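Local coordinates for protein thiol-disulfide isomerase and thioredoxins (Corynebacterium glutamicum, PDB 3LOR) that probably works as a thioredoxin-fold oxidoreductase or thiol-disulfide isomerase, and can bind calcium, at residues Val37-Cys42 and Asp78-Glu83; Ile68-Val73 and Pro97-Met102. All coordinates share one frame; numbering follows the deposited sequence.

Contact 1 of 2, residues Val37-Cys42 and Asp78-Glu83; sequences VFQMLC and DVMTPE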
ATOM      1  N   VAL A  37       7.187  22.035   2.639  1.00 10.48           N
ATOM      2  CA  VAL A  37       6.621  23.109   1.867  1.00 10.80           C
ATOM      3  C   VAL A  37       5.448  22.609   1.045  1.00 11.74           C
ATOM      4  O   VAL A  37       5.594  21.756   0.235  1.00 11.63           O
ATOM      5  CB  VAL A  37       7.689  23.723   0.953  1.00 10.57           C
ATOM      6  CG1 VAL A  37       7.199  24.923   0.293  1.00 11.11           C
ATOM      7  CG2 VAL A  37       8.883  24.050   1.685  1.00  9.48           C
ATOM      8  N   PHE A  38       4.269  23.123   1.303  1.00 11.55           N
ATOM      9  CA  PHE A  38       3.082  22.551   0.735  1.00 11.89           C
ATOM     10  C   PHE A  38       2.024  23.528   0.288  1.00 11.62           C
ATOM     11  O   PHE A  38       2.020  24.650   0.678  1.00 11.87           O
ATOM     12  CB  PHE A  38       2.469  21.545   1.688  1.00 11.71           C
ATOM     13  CG  PHE A  38       1.794  22.156   2.845  1.00 11.09           C
ATOM     14  CD1 PHE A  38       0.444  22.174   2.917  1.00  9.32           C
ATOM     15  CD2 PHE A  38       2.513  22.726   3.855  1.00  8.56           C
ATOM     16  CE1 PHE A  38      -0.154  22.728   3.960  1.00 10.01           C
ATOM     17  CE2 PHE A  38       1.908  23.279   4.895  1.00  8.73           C
ATOM     18  CZ  PHE A  38       0.584  23.292   4.960  1.00  8.03           C
ATOM     19  N   GLN A  39       1.116  23.043  -0.526  1.00 11.56           N
ATOM     20  CA  GLN A  39      -0.128  23.720  -0.806  1.00 11.87           C
ATOM     21  C   GLN A  39      -1.235  22.806  -0.324  1.00 12.22           C
ATOM     22  O   GLN A  39      -1.157  21.627  -0.490  1.00 11.95           O
ATOM     23  CB  GLN A  39      -0.287  24.056  -2.291  1.00 11.94           C
ATOM     24  CG  GLN A  39       0.269  25.377  -2.694  1.00 11.32           C
ATOM     25  CD  GLN A  39       0.072  25.739  -4.136  1.00 13.19           C
ATOM     26  OE1 GLN A  39       0.170  26.875  -4.480  1.00 12.88           O
ATOM     27  NE2 GLN A  39      -0.205  24.784  -4.969  1.00 13.82           N
HETATM   28  N   MSE A  40      -2.259  23.361   0.280  1.00 12.05           N
HETATM   29  CA  MSE A  40      -3.344  22.564   0.815  1.00 12.29           C
HETATM   30  C   MSE A  40      -4.133  21.797  -0.228  1.00 12.16           C
HETATM   31  O   MSE A  40      -4.761  20.854   0.082  1.00 11.64           O
HETATM   32  CB  MSE A  40      -4.261  23.374   1.729  1.00 12.73           C
HETATM   33  CG  MSE A  40      -4.864  24.614   1.138  1.00 14.23           C
HETATM   34 SE   MSE A  40      -5.987  25.594   2.271  1.00 23.81          SE
HETATM   35  CE  MSE A  40      -7.232  24.278   2.568  1.00 18.48           C
ATOM     36  N   LEU A  41      -4.106  22.257  -1.460  1.00 11.77           N
ATOM     37  CA  LEU A  41      -4.851  21.638  -2.529  1.00 12.03           C
ATOM     38  C   LEU A  41      -4.024  20.915  -3.567  1.00 12.68           C
ATOM     39  O   LEU A  41      -4.488  20.669  -4.624  1.00 14.02           O
ATOM     40  CB  LEU A  41      -5.812  22.610  -3.195  1.00 11.24           C
ATOM     41  CG  LEU A  41      -6.939  23.198  -2.371  1.00 11.22           C
ATOM     42  CD1 LEU A  41      -7.661  24.290  -2.987  1.00  8.76           C
ATOM     43  CD2 LEU A  41      -7.852  22.192  -1.810  1.00 10.26           C
ATOM     44  N   CYS A  42      -2.800  20.584  -3.252  1.00 13.16           N
ATOM     45  CA  CYS A  42      -1.937  19.874  -4.144  1.00 13.66           C
ATOM     46  C   CYS A  42      -1.957  18.409  -3.757  1.00 13.20           C
ATOM     47  O   CYS A  42      -1.799  18.064  -2.633  1.00 12.58           O
ATOM     48  CB  CYS A  42      -0.535  20.458  -4.074  1.00 13.91           C
ATOM     49  SG  CYS A  42       0.732  19.378  -4.528  1.00 19.81           S
ATOM     50  N   ASP A  78      -6.815  33.135  -3.651  1.00 13.76           N
ATOM     51  CA  ASP A  78      -8.086  33.509  -3.067  1.00 14.55           C
ATOM     52  C   ASP A  78      -8.800  32.358  -2.419  1.00 14.43           C
ATOM     53  O   ASP A  78      -9.539  32.522  -1.511  1.00 14.90           O
ATOM     54  CB  ASP A  78      -8.982  34.192  -4.078  1.00 14.46           C
ATOM     55  CG  ASP A  78      -9.156  33.403  -5.312  1.00 16.88           C
ATOM     56  OD1 ASP A  78      -8.575  32.324  -5.439  1.00 19.60           O
ATOM     57  OD2 ASP A  78      -9.863  33.867  -6.193  1.00 17.89           O
ATOM     58  N   VAL A  79      -8.534  31.190  -2.937  1.00 14.04           N
ATOM     59  CA  VAL A  79      -9.014  29.964  -2.399  1.00 13.77           C
ATOM     60  C   VAL A  79      -8.167  29.307  -1.282  1.00 14.27           C
ATOM     61  O   VAL A  79      -8.650  28.486  -0.555  1.00 14.42           O
ATOM     62  CB  VAL A  79      -9.164  29.053  -3.546  1.00 13.96           C
ATOM     63  CG1 VAL A  79      -8.982  27.691  -3.165  1.00 13.49           C
ATOM     64  CG2 VAL A  79     -10.428  29.292  -4.185  1.00 13.01           C
HETATM   65  N   MSE A  80      -6.896  29.650  -1.185  1.00 13.53           N
HETATM   66  CA  MSE A  80      -6.014  28.993  -0.259  1.00 14.18           C
HETATM   67  C   MSE A  80      -5.538  29.968   0.788  1.00 14.13           C
HETATM   68  O   MSE A  80      -4.381  30.071   1.070  1.00 14.36           O
HETATM   69  CB  MSE A  80      -4.834  28.315  -0.957  1.00 14.00           C
HETATM   70  CG  MSE A  80      -5.152  27.041  -1.716  1.00 15.24           C
HETATM   71 SE   MSE A  80      -3.657  25.991  -2.324  1.00 19.42          SE
HETATM   72  CE  MSE A  80      -3.775  26.076  -4.132  1.00 14.97           C
ATOM     73  N   THR A  81      -6.466  30.668   1.382  1.00 13.84           N
ATOM     74  CA  THR A  81      -6.155  31.640   2.394  1.00 13.93           C
ATOM     75  C   THR A  81      -5.734  31.005   3.693  1.00 13.59           C
ATOM     76  O   THR A  81      -5.898  29.862   3.886  1.00 13.67           O
ATOM     77  CB  THR A  81      -7.337  32.565   2.705  1.00 13.80           C
ATOM     78  OG1 THR A  81      -8.384  31.810   3.281  1.00 14.43           O
ATOM     79  CG2 THR A  81      -7.820  33.229   1.481  1.00 13.77           C
ATOM     80  N   PRO A  82      -5.228  31.816   4.593  1.00 13.46           N
ATOM     81  CA  PRO A  82      -4.865  31.375   5.916  1.00 13.16           C
ATOM     82  C   PRO A  82      -6.048  30.833   6.679  1.00 12.86           C
ATOM     83  O   PRO A  82      -5.843  29.939   7.433  1.00 13.01           O
ATOM     84  CB  PRO A  82      -4.315  32.633   6.537  1.00 13.26           C
ATOM     85  CG  PRO A  82      -3.722  33.331   5.434  1.00 13.28           C
ATOM     86  CD  PRO A  82      -4.498  33.030   4.233  1.00 13.27           C
ATOM     87  N   GLU A  83      -7.238  31.365   6.489  1.00 12.50           N
ATOM     88  CA  GLU A  83      -8.435  30.806   7.100  1.00 12.64           C
ATOM     89  C   GLU A  83      -8.768  29.416   6.616  1.00 12.90           C
ATOM     90  O   GLU A  83      -9.084  28.561   7.381  1.00 12.38           O
ATOM     91  CB  GLU A  83      -9.622  31.709   6.867  1.00 12.26           C
TER

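Contact 2 of 2, residues Ile68-Val73 and Pro97-Met102; sequences IGLHSV and PVAVDM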
ATOM      1  N   ILE A  68       8.347  21.454  10.611  1.00 11.17           N
ATOM      2  CA  ILE A  68       7.655  22.675  10.322  1.00 11.55           C
ATOM      3  C   ILE A  68       6.949  22.624   9.006  1.00 11.63           C
ATOM      4  O   ILE A  68       7.479  22.197   8.010  1.00 11.39           O
ATOM      5  CB  ILE A  68       8.586  23.860  10.303  1.00 11.53           C
ATOM      6  CG1 ILE A  68       9.283  24.020  11.626  1.00 12.90           C
ATOM      7  CG2 ILE A  68       7.870  25.060   9.881  1.00 11.97           C
ATOM      8  CD1 ILE A  68      10.547  24.580  11.508  1.00 16.79           C
ATOM      9  N   GLY A  69       5.723  23.078   9.027  1.00 10.95           N
ATOM     10  CA  GLY A  69       4.924  23.185   7.842  1.00 10.72           C
ATOM     11  C   GLY A  69       5.005  24.574   7.262  1.00 11.04           C
ATOM     12  O   GLY A  69       4.908  25.512   7.954  1.00 10.52           O
ATOM     13  N   LEU A  70       5.239  24.688   5.982  1.00 11.88           N
ATOM     14  CA  LEU A  70       5.218  25.984   5.364  1.00 12.21           C
ATOM     15  C   LEU A  70       4.272  25.992   4.217  1.00 12.53           C
ATOM     16  O   LEU A  70       4.460  25.305   3.269  1.00 12.61           O
ATOM     17  CB  LEU A  70       6.609  26.435   4.956  1.00 12.03           C
ATOM     18  CG  LEU A  70       6.767  27.788   4.327  1.00 12.21           C
ATOM     19  CD1 LEU A  70       6.785  28.887   5.327  1.00 11.52           C
ATOM     20  CD2 LEU A  70       7.948  27.820   3.474  1.00 12.01           C
ATOM     21  N   HIS A  71       3.242  26.792   4.327  1.00 12.39           N
ATOM     22  CA  HIS A  71       2.253  26.863   3.306  1.00 12.48           C
ATOM     23  C   HIS A  71       2.707  27.951   2.348  1.00 12.68           C
ATOM     24  O   HIS A  71       2.652  29.087   2.677  1.00 11.85           O
ATOM     25  CB  HIS A  71       0.937  27.240   3.931  1.00 12.33           C
ATOM     26  CG  HIS A  71      -0.242  26.976   3.070  1.00 14.24           C
ATOM     27  ND1 HIS A  71      -1.328  27.800   3.033  1.00 14.39           N
ATOM     28  CD2 HIS A  71      -0.506  25.972   2.213  1.00 14.33           C
ATOM     29  CE1 HIS A  71      -2.212  27.321   2.194  1.00 15.02           C
ATOM     30  NE2 HIS A  71      -1.730  26.217   1.676  1.00 15.00           N
ATOM     31  N   SER A  72       3.205  27.561   1.194  1.00 12.64           N
ATOM     32  CA  SER A  72       3.582  28.474   0.148  1.00 12.88           C
ATOM     33  C   SER A  72       2.652  28.376  -1.014  1.00 12.80           C
ATOM     34  O   SER A  72       2.798  27.534  -1.840  1.00 12.30           O
ATOM     35  CB  SER A  72       4.970  28.150  -0.376  1.00 13.54           C
ATOM     36  OG  SER A  72       5.915  28.214   0.594  1.00 13.56           O
ATOM     37  N   VAL A  73       1.715  29.283  -1.071  1.00 12.62           N
ATOM     38  CA  VAL A  73       0.708  29.270  -2.088  1.00 12.27           C
ATOM     39  C   VAL A  73       1.172  30.132  -3.221  1.00 12.32           C
ATOM     40  O   VAL A  73       1.453  31.264  -3.026  1.00 12.59           O
ATOM     41  CB  VAL A  73      -0.556  29.897  -1.549  1.00 12.89           C
ATOM     42  CG1 VAL A  73      -1.602  30.005  -2.566  1.00 12.19           C
ATOM     43  CG2 VAL A  73      -1.023  29.210  -0.325  1.00 12.28           C
ATOM     44  N   PRO A  97       3.915  22.647  13.890  1.00 10.57           N
ATOM     45  CA  PRO A  97       3.736  24.060  13.604  1.00 10.63           C
ATOM     46  C   PRO A  97       3.720  24.390  12.103  1.00 10.52           C
ATOM     47  O   PRO A  97       4.483  23.893  11.333  1.00 10.16           O
ATOM     48  CB  PRO A  97       4.903  24.701  14.311  1.00 10.25           C
ATOM     49  CG  PRO A  97       5.514  23.691  15.049  1.00 11.06           C
ATOM     50  CD  PRO A  97       5.146  22.398  14.610  1.00 10.70           C
ATOM     51  N   VAL A  98       2.779  25.215  11.725  1.00 10.70           N
ATOM     52  CA  VAL A  98       2.581  25.577  10.362  1.00 11.04           C
ATOM     53  C   VAL A  98       2.736  27.060  10.189  1.00 11.72           C
ATOM     54  O   VAL A  98       2.137  27.818  10.873  1.00 11.95           O
ATOM     55  CB  VAL A  98       1.222  25.192   9.910  1.00 10.86           C
ATOM     56  CG1 VAL A  98       1.032  25.545   8.546  1.00 10.23           C
ATOM     57  CG2 VAL A  98       0.970  23.784  10.153  1.00 10.02           C
ATOM     58  N   ALA A  99       3.545  27.447   9.243  1.00 11.87           N
ATOM     59  CA  ALA A  99       3.721  28.820   8.908  1.00 12.49           C
ATOM     60  C   ALA A  99       3.272  29.098   7.508  1.00 12.86           C
ATOM     61  O   ALA A  99       3.299  28.265   6.660  1.00 13.81           O
ATOM     62  CB  ALA A  99       5.117  29.217   9.069  1.00 12.02           C
ATOM     63  N   VAL A 100       2.868  30.316   7.294  1.00 12.85           N
ATOM     64  CA  VAL A 100       2.458  30.818   6.029  1.00 12.63           C
ATOM     65  C   VAL A 100       3.627  31.631   5.455  1.00 13.11           C
ATOM     66  O   VAL A 100       4.084  32.548   6.053  1.00 12.30           O
ATOM     67  CB  VAL A 100       1.250  31.708   6.259  1.00 13.00           C
ATOM     68  CG1 VAL A 100       0.818  32.418   5.031  1.00 12.67           C
ATOM     69  CG2 VAL A 100       0.137  30.939   6.862  1.00 12.66           C
ATOM     70  N   ASP A 101       4.087  31.253   4.285  1.00 13.21           N
ATOM     71  CA  ASP A 101       5.169  31.893   3.566  1.00 13.46           C
ATOM     72  C   ASP A 101       4.780  33.332   3.230  1.00 13.21           C
ATOM     73  O   ASP A 101       3.720  33.582   2.781  1.00 14.25           O
ATOM     74  CB  ASP A 101       5.462  31.050   2.314  1.00 13.62           C
ATOM     75  CG  ASP A 101       6.748  31.431   1.581  1.00 13.44           C
ATOM     76  OD1 ASP A 101       7.420  32.354   1.969  1.00 15.82           O
ATOM     77  OD2 ASP A 101       7.040  30.811   0.571  1.00 11.59           O
HETATM   78  N   MSE A 102       5.650  34.276   3.482  1.00 13.14           N
HETATM   79  CA  MSE A 102       5.342  35.657   3.253  1.00 13.13           C
HETATM   80  C   MSE A 102       5.148  35.948   1.801  1.00 12.55           C
HETATM   81  O   MSE A 102       5.949  35.630   0.976  1.00 11.98           O
HETATM   82  CB  MSE A 102       6.462  36.525   3.772  1.00 14.07           C
HETATM   83  CG  MSE A 102       6.292  38.004   3.461  1.00 18.44           C
HETATM   84 SE   MSE A 102       5.021  38.769   4.602  1.00 31.41          SE
HETATM   85  CE  MSE A 102       6.146  38.861   6.029  1.00 26.63           C
TER

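Contact 1 of 2, residues Val37-Cys42 and Asp78-Glu83
The loop from strand 32-38 of a thioredoxin-type fold into the probable CxxC helix meets the segment leading into helix 82-91, with M80 reaching across to Q39, M40 and L41. M80, a selenomethionine, holds its CG anti to the carbonyl carbon (chi1 -74°); with an extended chi2 this carries SE to the loop, and the bend at chi3 turns the methyl CE onto the Q39 amide. SE lies 3.9 Å from L41 N and about as far from Q39 CB. CE ends 3.9 Å from Q39 CD, and the two side chains run at about a right angle. Q39 can give the aliphatic and flat parts of its chain to this packing because its polar end is occupied elsewhere: OE1 accepts from F74 N. M40, also selenomethionine, slides past M80 in the opposite direction, their CG atoms 3.8 Å apart. L41 adds a branch to the same stem: its CD1 is 3.9 Å from M80 CG and 3.7 Å from V79 CG1, crossing the valine nearly perpendicularly. Long, flexible and unbranched, M80 can follow an irregular loop to which no hydrogen bond ties its own segment. M40, L41 and V79 also pack on L41, M40 and A84 of a second subunit, respectively. A type I turn from Q39 to C42 ends at the helix N-cap, the usual place of the first cysteine in a thioredoxin-like CxxC motif.

Contact 2 of 2, residues Ile68-Val73 and Pro97-Met102
D101 turns its CG anti to the backbone N (chi1 -169°) and S72 sets its OG anti to the carbonyl carbon (chi1 -59°), which brings carboxylate and hydroxyl together at the C-terminal end of the paired strands. S72 OG donates to D101 OD2 at 2.8 Å, meeting the oxygen on its anti side and 21° out of the carboxylate plane. Backbone N-H groups of T112 and M113, at helix 111-115, also bind this carboxylate, and such multiple donors would probably favour its charged form. L70 sends CD1 over the neighbouring strand, 3.7 Å from D101 N and 4.1 Å from A99 CB; alanine is small enough to leave this branch room. Between the backbones, G69 N gives to P97 O and A99 N to G69 O, both at 2.7 Å; H71 N gives to A99 O at 2.8 Å, and D101 N to H71 O at 3.1 Å. G69, lacking a side chain, sits opposite V98, where the CA atoms are only 4.2 Å apart. On that face H71, V98 and V100 all touch L85 of helix 82-91. The parallel pair closes the beta-alpha-beta crossover of strand 65-71, helix 82-91 and strand 98-101, within the central sheet of a thioredoxin-type fold.

Both contacts are buried, but the centre of contact 2 lies about 7 Å from the centre of the chain, in the heart of the sheet, and that of contact 1 about 14 Å, where another subunit also packs against it. Contact 2 is built on regular backbone hydrogen bonds between parallel strands; contact 1 relies on apolar side chains between loops. Strands 32-38 and 65-71 are sheet neighbours and tie the two together: F38 N lies 2.9 Å from L70 O and F38 O 3.2 Å from S72 N, both probable hydrogen bonds. H71 is a further bridge, its NE2 bonding M40 N while its ring meets that of F38. Helix 82-91 starts within contact 1 and leads on to strand 98-101.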